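Local coordinates for ribosomal silencing factor RsfS (Chromobacterium violaceum, PDB 2ID1), which probably silences ribosomes by binding protein uL14 of the large subunit, which blocks association with the small subunit and represses translation, at residues 7-12 / 57-62; 12-17 / 49-54; 20-25 / 38-43; 74-79 / 89-94. All blocks are in the same frame, centred on the assembly; numbering follows the deposited sequence.

Interaction 1: 7-12 / 57-62; sequences SKLAIE and VKLKEA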
# COMPACT_ATOMS: atom_id res chain seq x y z
N SER A 7 -6.79 6.61 7.52
CA SER A 7 -5.44 6.10 7.44
C SER A 7 -5.25 4.92 8.37
O SER A 7 -4.72 3.89 7.97
CB SER A 7 -4.44 7.18 7.81
OG SER A 7 -3.14 6.64 7.90
N LYS A 8 -5.67 5.09 9.62
CA LYS A 8 -5.54 4.04 10.63
C LYS A 8 -6.43 2.83 10.32
O LYS A 8 -6.15 1.71 10.75
CB LYS A 8 -5.89 4.58 12.02
CG LYS A 8 -5.91 3.51 13.12
CD LYS A 8 -5.98 4.12 14.51
CE LYS A 8 -4.76 5.00 14.81
NZ LYS A 8 -3.48 4.25 14.69
N LEU A 9 -7.50 3.10 9.58
CA LEU A 9 -8.45 2.08 9.18
C LEU A 9 -7.82 1.19 8.09
O LEU A 9 -7.99 -0.03 8.09
CB LEU A 9 -9.71 2.77 8.64
CG LEU A 9 -11.05 2.04 8.73
CD1 LEU A 9 -11.02 0.79 7.87
CD2 LEU A 9 -11.33 1.69 10.19
N ALA A 10 -7.09 1.83 7.18
CA ALA A 10 -6.41 1.15 6.09
C ALA A 10 -5.23 0.36 6.62
O ALA A 10 -4.92 -0.72 6.11
CB ALA A 10 -5.93 2.17 5.06
N ILE A 11 -4.58 0.89 7.65
CA ILE A 11 -3.43 0.22 8.25
C ILE A 11 -3.88 -1.00 9.02
O ILE A 11 -3.37 -2.10 8.82
CB ILE A 11 -2.66 1.18 9.18
CG1 ILE A 11 -2.00 2.28 8.35
CG2 ILE A 11 -1.63 0.42 10.00
CD1 ILE A 11 -1.13 3.22 9.14
N GLU A 12 -4.86 -0.81 9.89
CA GLU A 12 -5.39 -1.92 10.68
C GLU A 12 -5.79 -3.05 9.73
O GLU A 12 -5.51 -4.22 9.99
CB GLU A 12 -6.61 -1.45 11.49
CG GLU A 12 -7.22 -2.52 12.41
CD GLU A 12 -8.44 -2.01 13.20
OE1 GLU A 12 -9.47 -1.69 12.56
OE2 GLU A 12 -8.35 -1.94 14.45
N VAL A 57 -12.37 -3.84 1.40
CA VAL A 57 -13.54 -4.25 2.16
C VAL A 57 -13.71 -3.51 3.48
O VAL A 57 -14.83 -3.30 3.94
CB VAL A 57 -13.52 -5.75 2.44
CG1 VAL A 57 -14.79 -6.15 3.17
CG2 VAL A 57 -13.39 -6.50 1.14
N LYS A 58 -12.59 -3.13 4.08
CA LYS A 58 -12.59 -2.41 5.36
C LYS A 58 -13.02 -0.96 5.20
O LYS A 58 -13.82 -0.45 5.98
CB LYS A 58 -11.19 -2.48 5.98
CG LYS A 58 -11.10 -3.30 7.25
CD LYS A 58 -11.73 -2.59 8.43
CE LYS A 58 -11.92 -3.53 9.61
NZ LYS A 58 -10.64 -4.14 10.04
N LEU A 59 -12.48 -0.29 4.18
CA LEU A 59 -12.82 1.10 3.93
C LEU A 59 -14.25 1.23 3.40
O LEU A 59 -14.86 2.29 3.52
CB LEU A 59 -11.86 1.72 2.91
CG LEU A 59 -10.40 1.81 3.33
CD1 LEU A 59 -9.60 2.38 2.19
CD2 LEU A 59 -10.27 2.68 4.56
N LYS A 60 -14.79 0.17 2.81
CA LYS A 60 -16.15 0.23 2.31
C LYS A 60 -17.18 0.08 3.43
O LYS A 60 -18.16 0.83 3.47
CB LYS A 60 -16.41 -0.84 1.24
CG LYS A 60 -15.71 -0.60 -0.09
CD LYS A 60 -15.94 -1.75 -1.09
CE LYS A 60 -15.11 -1.52 -2.36
NZ LYS A 60 -15.07 -2.65 -3.33
N GLU A 61 -16.97 -0.86 4.35
CA GLU A 61 -17.92 -1.05 5.44
C GLU A 61 -17.90 0.16 6.37
O GLU A 61 -18.75 0.28 7.25
CB GLU A 61 -17.60 -2.33 6.24
CG GLU A 61 -17.52 -3.62 5.40
CD GLU A 61 -17.51 -4.92 6.24
OE1 GLU A 61 -16.72 -5.02 7.22
OE2 GLU A 61 -18.29 -5.85 5.91
N ALA A 62 -16.94 1.05 6.18
CA ALA A 62 -16.82 2.25 7.01
C ALA A 62 -17.34 3.47 6.25
O ALA A 62 -17.23 4.62 6.72
CB ALA A 62 -15.37 2.46 7.42

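Interaction 2: 12-17 / 49-54; sequences EALEDI and KALANS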
# COMPACT_ATOMS: atom_id res chain seq x y z
N GLU A 12 -4.86 -0.81 9.89
CA GLU A 12 -5.39 -1.92 10.68
C GLU A 12 -5.79 -3.05 9.73
O GLU A 12 -5.51 -4.22 9.99
CB GLU A 12 -6.61 -1.45 11.49
CG GLU A 12 -7.22 -2.52 12.41
CD GLU A 12 -8.44 -2.01 13.20
OE1 GLU A 12 -9.47 -1.69 12.56
OE2 GLU A 12 -8.35 -1.94 14.45
N ALA A 13 -6.43 -2.67 8.62
CA ALA A 13 -6.87 -3.63 7.60
C ALA A 13 -5.70 -4.43 7.03
O ALA A 13 -5.82 -5.63 6.79
CB ALA A 13 -7.58 -2.89 6.47
N LEU A 14 -4.58 -3.75 6.82
CA LEU A 14 -3.40 -4.41 6.31
C LEU A 14 -2.86 -5.35 7.39
O LEU A 14 -2.23 -6.36 7.09
CB LEU A 14 -2.35 -3.36 5.95
CG LEU A 14 -2.69 -2.48 4.75
CD1 LEU A 14 -1.95 -1.16 4.83
CD2 LEU A 14 -2.33 -3.21 3.46
N GLU A 15 -3.12 -5.01 8.66
CA GLU A 15 -2.66 -5.85 9.76
C GLU A 15 -3.55 -7.08 9.96
O GLU A 15 -3.11 -8.08 10.53
CB GLU A 15 -2.62 -5.05 11.07
CG GLU A 15 -1.69 -3.85 11.08
CD GLU A 15 -1.40 -3.35 12.50
OE1 GLU A 15 -0.75 -2.28 12.66
OE2 GLU A 15 -1.82 -4.04 13.46
N ASP A 16 -4.79 -7.02 9.51
CA ASP A 16 -5.67 -8.16 9.66
C ASP A 16 -5.15 -9.35 8.86
O ASP A 16 -5.44 -10.49 9.20
CB ASP A 16 -7.10 -7.84 9.21
CG ASP A 16 -7.68 -6.62 9.92
OD1 ASP A 16 -7.43 -6.45 11.14
OD2 ASP A 16 -8.41 -5.85 9.25
N ILE A 17 -4.40 -9.08 7.79
CA ILE A 17 -3.84 -10.16 6.97
C ILE A 17 -2.31 -10.15 7.10
O ILE A 17 -1.60 -10.31 6.12
CB ILE A 17 -4.22 -10.03 5.46
CG1 ILE A 17 -5.67 -9.54 5.30
CG2 ILE A 17 -4.07 -11.38 4.76
CD1 ILE A 17 -6.73 -10.45 5.92
N LYS A 49 -2.77 -9.75 -2.76
CA LYS A 49 -4.14 -9.54 -3.20
C LYS A 49 -5.10 -9.56 -2.02
O LYS A 49 -6.13 -8.88 -2.05
CB LYS A 49 -4.51 -10.61 -4.22
CG LYS A 49 -3.85 -10.38 -5.58
CD LYS A 49 -3.74 -11.67 -6.41
CE LYS A 49 -5.08 -12.16 -6.94
NZ LYS A 49 -4.87 -13.45 -7.64
N ALA A 50 -4.78 -10.33 -0.99
CA ALA A 50 -5.62 -10.41 0.21
C ALA A 50 -5.50 -9.11 0.99
O ALA A 50 -6.49 -8.59 1.51
CB ALA A 50 -5.19 -11.59 1.08
N LEU A 51 -4.29 -8.58 1.08
CA LEU A 51 -4.05 -7.33 1.77
C LEU A 51 -4.81 -6.24 1.00
O LEU A 51 -5.48 -5.40 1.61
CB LEU A 51 -2.54 -7.02 1.82
CG LEU A 51 -1.63 -7.91 2.68
CD1 LEU A 51 -0.19 -7.75 2.24
CD2 LEU A 51 -1.80 -7.56 4.16
N ALA A 52 -4.70 -6.26 -0.33
CA ALA A 52 -5.39 -5.29 -1.17
C ALA A 52 -6.90 -5.43 -0.96
O ALA A 52 -7.59 -4.43 -0.82
CB ALA A 52 -5.05 -5.52 -2.62
N ASN A 53 -7.41 -6.65 -0.92
CA ASN A 53 -8.83 -6.84 -0.73
C ASN A 53 -9.27 -6.37 0.63
O ASN A 53 -10.27 -5.67 0.77
CB ASN A 53 -9.25 -8.30 -0.91
CG ASN A 53 -9.36 -8.71 -2.39
OD1 ASN A 53 -9.79 -7.92 -3.24
ND2 ASN A 53 -9.01 -9.96 -2.68
N SER A 54 -8.52 -6.77 1.66
CA SER A 54 -8.86 -6.37 3.02
C SER A 54 -8.97 -4.84 3.13
O SER A 54 -9.88 -4.32 3.77
CB SER A 54 -7.80 -6.89 4.00
OG SER A 54 -8.21 -6.66 5.33

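Interaction 3: 20-25 / 38-43; sequences KDIIEL and IVATGD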
# COMPACT_ATOMS: atom_id res chain seq x y z
N LYS A 20 3.46 -7.07 6.07
CA LYS A 20 4.83 -6.83 6.48
C LYS A 20 5.33 -5.42 6.18
O LYS A 20 4.93 -4.81 5.19
CB LYS A 20 5.76 -7.85 5.81
CG LYS A 20 5.98 -9.10 6.62
CD LYS A 20 6.89 -10.06 5.90
CE LYS A 20 7.45 -11.11 6.86
NZ LYS A 20 8.22 -12.19 6.16
N ASP A 21 6.19 -4.91 7.06
CA ASP A 21 6.79 -3.59 6.92
C ASP A 21 5.82 -2.50 6.48
O ASP A 21 6.09 -1.78 5.50
CB ASP A 21 7.96 -3.63 5.93
CG ASP A 21 9.16 -4.39 6.47
OD1 ASP A 21 9.71 -3.96 7.51
OD2 ASP A 21 9.56 -5.41 5.86
N ILE A 22 4.71 -2.38 7.20
CA ILE A 22 3.70 -1.37 6.88
C ILE A 22 4.18 0.03 7.29
O ILE A 22 4.60 0.24 8.42
CB ILE A 22 2.38 -1.68 7.59
CG1 ILE A 22 1.89 -3.08 7.19
CG2 ILE A 22 1.34 -0.64 7.22
CD1 ILE A 22 0.62 -3.51 7.89
N ILE A 23 4.11 0.99 6.36
CA ILE A 23 4.55 2.34 6.66
C ILE A 23 3.56 3.40 6.18
O ILE A 23 2.81 3.17 5.24
CB ILE A 23 5.90 2.65 6.01
CG1 ILE A 23 5.70 2.92 4.52
CG2 ILE A 23 6.83 1.46 6.20
CD1 ILE A 23 6.94 3.43 3.84
N GLU A 24 3.59 4.55 6.84
CA GLU A 24 2.69 5.65 6.50
C GLU A 24 3.49 6.93 6.27
O GLU A 24 4.19 7.38 7.17
CB GLU A 24 1.68 5.86 7.64
CG GLU A 24 0.45 6.66 7.24
CD GLU A 24 -0.39 7.10 8.42
OE1 GLU A 24 -0.72 6.26 9.29
OE2 GLU A 24 -0.72 8.30 8.50
N LEU A 25 3.39 7.50 5.07
CA LEU A 25 4.11 8.74 4.75
C LEU A 25 3.16 9.92 4.58
O LEU A 25 2.05 9.77 4.05
CB LEU A 25 4.93 8.58 3.47
CG LEU A 25 6.17 7.68 3.58
CD1 LEU A 25 6.85 7.62 2.22
CD2 LEU A 25 7.13 8.21 4.64
N ILE A 38 0.40 4.84 2.16
CA ILE A 38 0.78 3.68 2.95
C ILE A 38 1.38 2.62 2.04
O ILE A 38 0.86 2.35 0.96
CB ILE A 38 -0.45 3.08 3.66
CG1 ILE A 38 -1.11 4.15 4.52
CG2 ILE A 38 -0.03 1.89 4.49
CD1 ILE A 38 -2.39 3.70 5.15
N VAL A 39 2.47 2.00 2.48
CA VAL A 39 3.11 0.98 1.68
C VAL A 39 3.34 -0.26 2.54
O VAL A 39 4.12 -0.21 3.49
CB VAL A 39 4.48 1.44 1.17
CG1 VAL A 39 5.17 0.31 0.42
CG2 VAL A 39 4.33 2.67 0.28
N ALA A 40 2.65 -1.36 2.24
CA ALA A 40 2.83 -2.58 3.01
C ALA A 40 3.31 -3.68 2.08
O ALA A 40 3.09 -3.63 0.87
CB ALA A 40 1.53 -2.98 3.70
N THR A 41 3.98 -4.68 2.65
CA THR A 41 4.53 -5.79 1.88
C THR A 41 3.77 -7.11 2.01
O THR A 41 3.35 -7.49 3.09
CB THR A 41 5.98 -6.06 2.28
OG1 THR A 41 6.76 -4.87 2.10
CG2 THR A 41 6.58 -7.17 1.44
N GLY A 42 3.63 -7.81 0.89
CA GLY A 42 2.97 -9.10 0.92
C GLY A 42 3.94 -10.14 0.40
O GLY A 42 4.53 -9.95 -0.67
N ASP A 43 4.13 -11.24 1.14
CA ASP A 43 5.08 -12.27 0.73
C ASP A 43 4.68 -13.09 -0.51
O ASP A 43 5.50 -13.83 -1.04
CB ASP A 43 5.37 -13.22 1.89
CG ASP A 43 5.98 -12.52 3.09
OD1 ASP A 43 6.95 -11.75 2.91
OD2 ASP A 43 5.49 -12.74 4.23

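Interaction 4: 74-79 / 89-94; sequences SGEWVL and VMLPAV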
# COMPACT_ATOMS: atom_id res chain seq x y z
N SER A 74 -2.25 -9.40 -11.23
CA SER A 74 -0.97 -10.09 -11.06
C SER A 74 -0.56 -10.24 -9.59
O SER A 74 0.13 -11.19 -9.22
CB SER A 74 0.13 -9.33 -11.78
OG SER A 74 0.47 -8.17 -11.03
N GLY A 75 -0.97 -9.27 -8.76
CA GLY A 75 -0.65 -9.32 -7.35
C GLY A 75 0.81 -9.03 -7.05
O GLY A 75 1.40 -9.58 -6.12
N GLU A 76 1.40 -8.14 -7.84
CA GLU A 76 2.79 -7.81 -7.64
C GLU A 76 2.91 -6.42 -7.04
O GLU A 76 3.72 -6.17 -6.15
CB GLU A 76 3.51 -7.89 -8.99
CG GLU A 76 3.14 -9.16 -9.74
CD GLU A 76 3.94 -9.33 -11.00
OE1 GLU A 76 3.94 -8.40 -11.83
OE2 GLU A 76 4.58 -10.40 -11.17
N TRP A 77 2.06 -5.52 -7.53
CA TRP A 77 2.04 -4.15 -7.06
C TRP A 77 0.61 -3.67 -7.23
O TRP A 77 0.23 -3.24 -8.32
CB TRP A 77 3.00 -3.29 -7.89
CG TRP A 77 2.92 -1.84 -7.60
CD1 TRP A 77 2.08 -1.20 -6.74
CD2 TRP A 77 3.71 -0.81 -8.21
NE1 TRP A 77 2.28 0.16 -6.77
CE2 TRP A 77 3.28 0.43 -7.67
CE3 TRP A 77 4.73 -0.81 -9.17
CZ2 TRP A 77 3.83 1.66 -8.04
CZ3 TRP A 77 5.29 0.41 -9.55
CH2 TRP A 77 4.84 1.63 -8.98
N VAL A 78 -0.16 -3.76 -6.16
CA VAL A 78 -1.55 -3.33 -6.15
C VAL A 78 -1.66 -1.96 -5.49
O VAL A 78 -1.09 -1.72 -4.43
CB VAL A 78 -2.44 -4.32 -5.36
CG1 VAL A 78 -3.90 -3.86 -5.39
CG2 VAL A 78 -2.30 -5.72 -5.95
N LEU A 79 -2.40 -1.06 -6.14
CA LEU A 79 -2.60 0.30 -5.65
C LEU A 79 -4.06 0.59 -5.37
O LEU A 79 -4.85 0.71 -6.30
CB LEU A 79 -2.11 1.31 -6.68
CG LEU A 79 -2.61 2.73 -6.46
CD1 LEU A 79 -1.61 3.49 -5.65
CD2 LEU A 79 -2.82 3.43 -7.80
N VAL A 89 0.28 -2.00 -1.86
CA VAL A 89 0.59 -3.34 -1.38
C VAL A 89 1.44 -3.94 -2.48
O VAL A 89 1.00 -4.02 -3.63
CB VAL A 89 -0.67 -4.16 -1.20
CG1 VAL A 89 -0.32 -5.50 -0.61
CG2 VAL A 89 -1.64 -3.42 -0.31
N MSE A 90 2.67 -4.33 -2.15
CA MSE A 90 3.55 -4.89 -3.16
C MSE A 90 4.51 -5.97 -2.67
O MSE A 90 4.80 -6.06 -1.48
CB MSE A 90 4.31 -3.75 -3.82
CG MSE A 90 4.80 -2.68 -2.85
SE MSE A 90 5.52 -1.07 -3.74
CE MSE A 90 4.68 0.28 -2.61
N LEU A 91 4.97 -6.82 -3.58
CA LEU A 91 5.91 -7.89 -3.23
C LEU A 91 7.24 -7.29 -2.82
O LEU A 91 7.66 -6.26 -3.36
CB LEU A 91 6.15 -8.78 -4.43
CG LEU A 91 5.02 -9.72 -4.79
CD1 LEU A 91 5.15 -10.13 -6.23
CD2 LEU A 91 5.06 -10.92 -3.87
N PRO A 92 7.95 -7.94 -1.90
CA PRO A 92 9.25 -7.46 -1.40
C PRO A 92 10.22 -7.03 -2.51
O PRO A 92 10.79 -5.93 -2.46
CB PRO A 92 9.77 -8.65 -0.59
CG PRO A 92 9.14 -9.83 -1.28
CD PRO A 92 7.74 -9.35 -1.51
N ALA A 93 10.41 -7.91 -3.51
CA ALA A 93 11.30 -7.62 -4.64
C ALA A 93 10.78 -6.42 -5.44
O ALA A 93 11.57 -5.65 -6.00
CB ALA A 93 11.41 -8.84 -5.55
N VAL A 94 9.46 -6.27 -5.50
CA VAL A 94 8.87 -5.17 -6.23
C VAL A 94 9.06 -3.87 -5.45
O VAL A 94 9.53 -2.88 -6.00
CB VAL A 94 7.38 -5.39 -6.49
CG1 VAL A 94 6.79 -4.19 -7.23
CG2 VAL A 94 7.19 -6.65 -7.30

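Interaction 1: 7-12 / 57-62
The flat group in this contact is the carboxylate of E12, which meets K58 across the two helices. The lysine ammonium stands well out of the carboxylate plane and comes nearest to one oxygen, with 3.7 Å between E12 OE1 and K58 NZ. That is a long salt bridge, and the two side chains cross at about a right angle. CG anti to the backbone N (chi1 -178°) starts the extended E12 chain that carries the carboxylate across to K58. The stronger partner of the ammonium is D16, one turn further along helix 3-16, so E12 is a second, more distant anionic neighbour.

Beneath the charged tips the contact is aliphatic. L9 points its CD1 branch across the gap, 3.5 Å from CD of K58, and the same methyl group lies 3.9 Å from CD2 of L59. L59 CD2 also reaches A10, 4.4 Å from the alanine CB. Helix 3-16 and the C-terminal part of helix 45-61 pack side by side, roughly antiparallel: the segment axes stay 9.3 Å apart, with N-to-C directions 140° from each other. At that spacing the gap is bridged mainly by L9, K58 and L59.

K58 therefore works in two ways, its methylenes packing on L9 while its nitrogen faces acids of helix 3-16. Two nearby carboxylates would be expected to favour the protonated lysine, yet the long E12 pair is probably a minor electrostatic supplement to an apolar contact.

Interaction 2: 12-17 / 49-54
S54 and A13 make the polar contact between these helices: S54 OG donates a hydrogen bond to A13 O over 3.0 Å. The donor sits above the carbonyl plane, 39° out of it. The serine hydroxyl reaches the neighbouring helix because OG is anti to its own backbone N (chi1 -172°).

Beside this bond the contact is apolar, carried mainly by I17 and L51. I17 sends its two branches to different residues of helix 45-61: CG1 of I17 lies 3.6 Å from CB of S54, while CG2 of I17 meets CB of A50 at 3.9 Å. L51 brings its CD2 branch up to the backbone and CB of I17, 3.7 Å from the latter. The other leucine, L14, crosses L51 at about a right angle and touches it more loosely, with 4.2 Å between L14 CD2 and L51 CB.

Close backbones make this possible. The segment axes approach to 8.2 Å, and small A13, A50 and S54 lie where the helices meet. I17 has already left the helix, and its carbonyl accepts a hydrogen bond from Q47, which ties the chain after helix 3-16 back to helix 45-61.

Beneath the pair is the sheet. L14 rests on V87 and V89 of strand 85-90 and on I22 of strand 22-26, while L51 shares V89, so both helices pack on one sheet face.

Interaction 3: 20-25 / 38-43
The carbonyl of K20 receives the shortest backbone bond of this pairing, from T41: T41 N lies 2.7 Å from K20 O. The return bond, from K20 N to T41 O, measures 3.0 Å, so the two residues form an antiparallel hydrogen-bonded pair. I23 and V39 form the next such pair, their N-to-O bonds being 3.1 Å from I23 N to V39 O and 3.0 Å from V39 N to I23 O. E24 and I38 follow as a non-hydrogen-bonded pair.

Between the first two pairs the register slips by one residue, D21 and I22 lying opposite A40. D21 has positive backbone angles (phi 43°, psi 53°), and the chain turns a corner there. At this bulge R95 of helix 92-98 hydrogen-bonds both D21 O and T41 OG1.

Side chains divide between the two faces. I22 CG1 packs on the methyl of A40 at 3.5 Å, and I22 CG2 on I38 CG2; I22 rests on L14, and I38 on L14 and I11, of helix 3-16. On the other face I23 and V39 lie side by side, pointing the same way, with CG1 of I23 3.9 Å from CB of V39. Past the paired region, the extended K20 side chain crosses D43 at about a right angle; its ammonium forms a salt bridge with D43, the K20 NZ to D43 OD2 hydrogen bond at 3.4 Å being weak.

This is an antiparallel beta hairpin interrupted by a beta bulge, and it places strand 22-26 at one edge of the mixed four-stranded sheet of this RsfS-family domain.

Interaction 4: 74-79 / 89-94
Three backbone hydrogen bonds join V78, V89, E76 and L91. V78 and V89 form a reciprocal antiparallel pair: V78 N reaches V89 O at 2.8 Å, and V89 N reaches V78 O at 2.9 Å. The third runs from L91 N to E76 O, also at 2.9 Å, and carries the pairing past the strand to the N-cap residue of helix 92-98. A CA-H...O contact from M90 CA supplements it at the same E76 carbonyl.

Across the contact, W77 meets selenomethionine M90, while its ring also meets those of Y98 and H88. The selenium atom SE of M90 lies 4.5 Å from the centroid of the W77 five-membered ring, only 7° from the ring normal, a Met-aromatic arrangement.

Apolar packing adds to these. CG1 of V94 meets CB of W77 at 4.0 Å, and CD1 of L91 lies 3.9 Å from CB of E76. On the opposite sheet face V78 and V89 pack on V48 of helix 45-61.

The chemistry is two-layered: backbone bonds fix the register, while the Met-aromatic and aliphatic contacts that join the hairpin to the start of helix 92-98 are probably largely dispersive, the selenium belonging to the selenomethionine in the crystal.

Interactions 1 and 2 are successive levels of one helix pair, 3-16 against 45-61, with centres about 9 Å apart; K58 of one bridges to D16 of the other. Interaction 3 falls within the chain between those helices, and interaction 4 follows all three. Interactions 3 and 4 are centred about 10 Å apart and occupy opposite edges of the four-stranded sheet, whose order is 22-26, 36-41, 85-90, 77-82; backbone pairing between A40, G42 and M90 joins them. L14 and L51 of interaction 2 pack against both hairpins, whereas interactions 1 and 4, with centres about 19 Å apart, do not touch. Together they build one compact alpha-beta domain, helices packed over a continuous sheet.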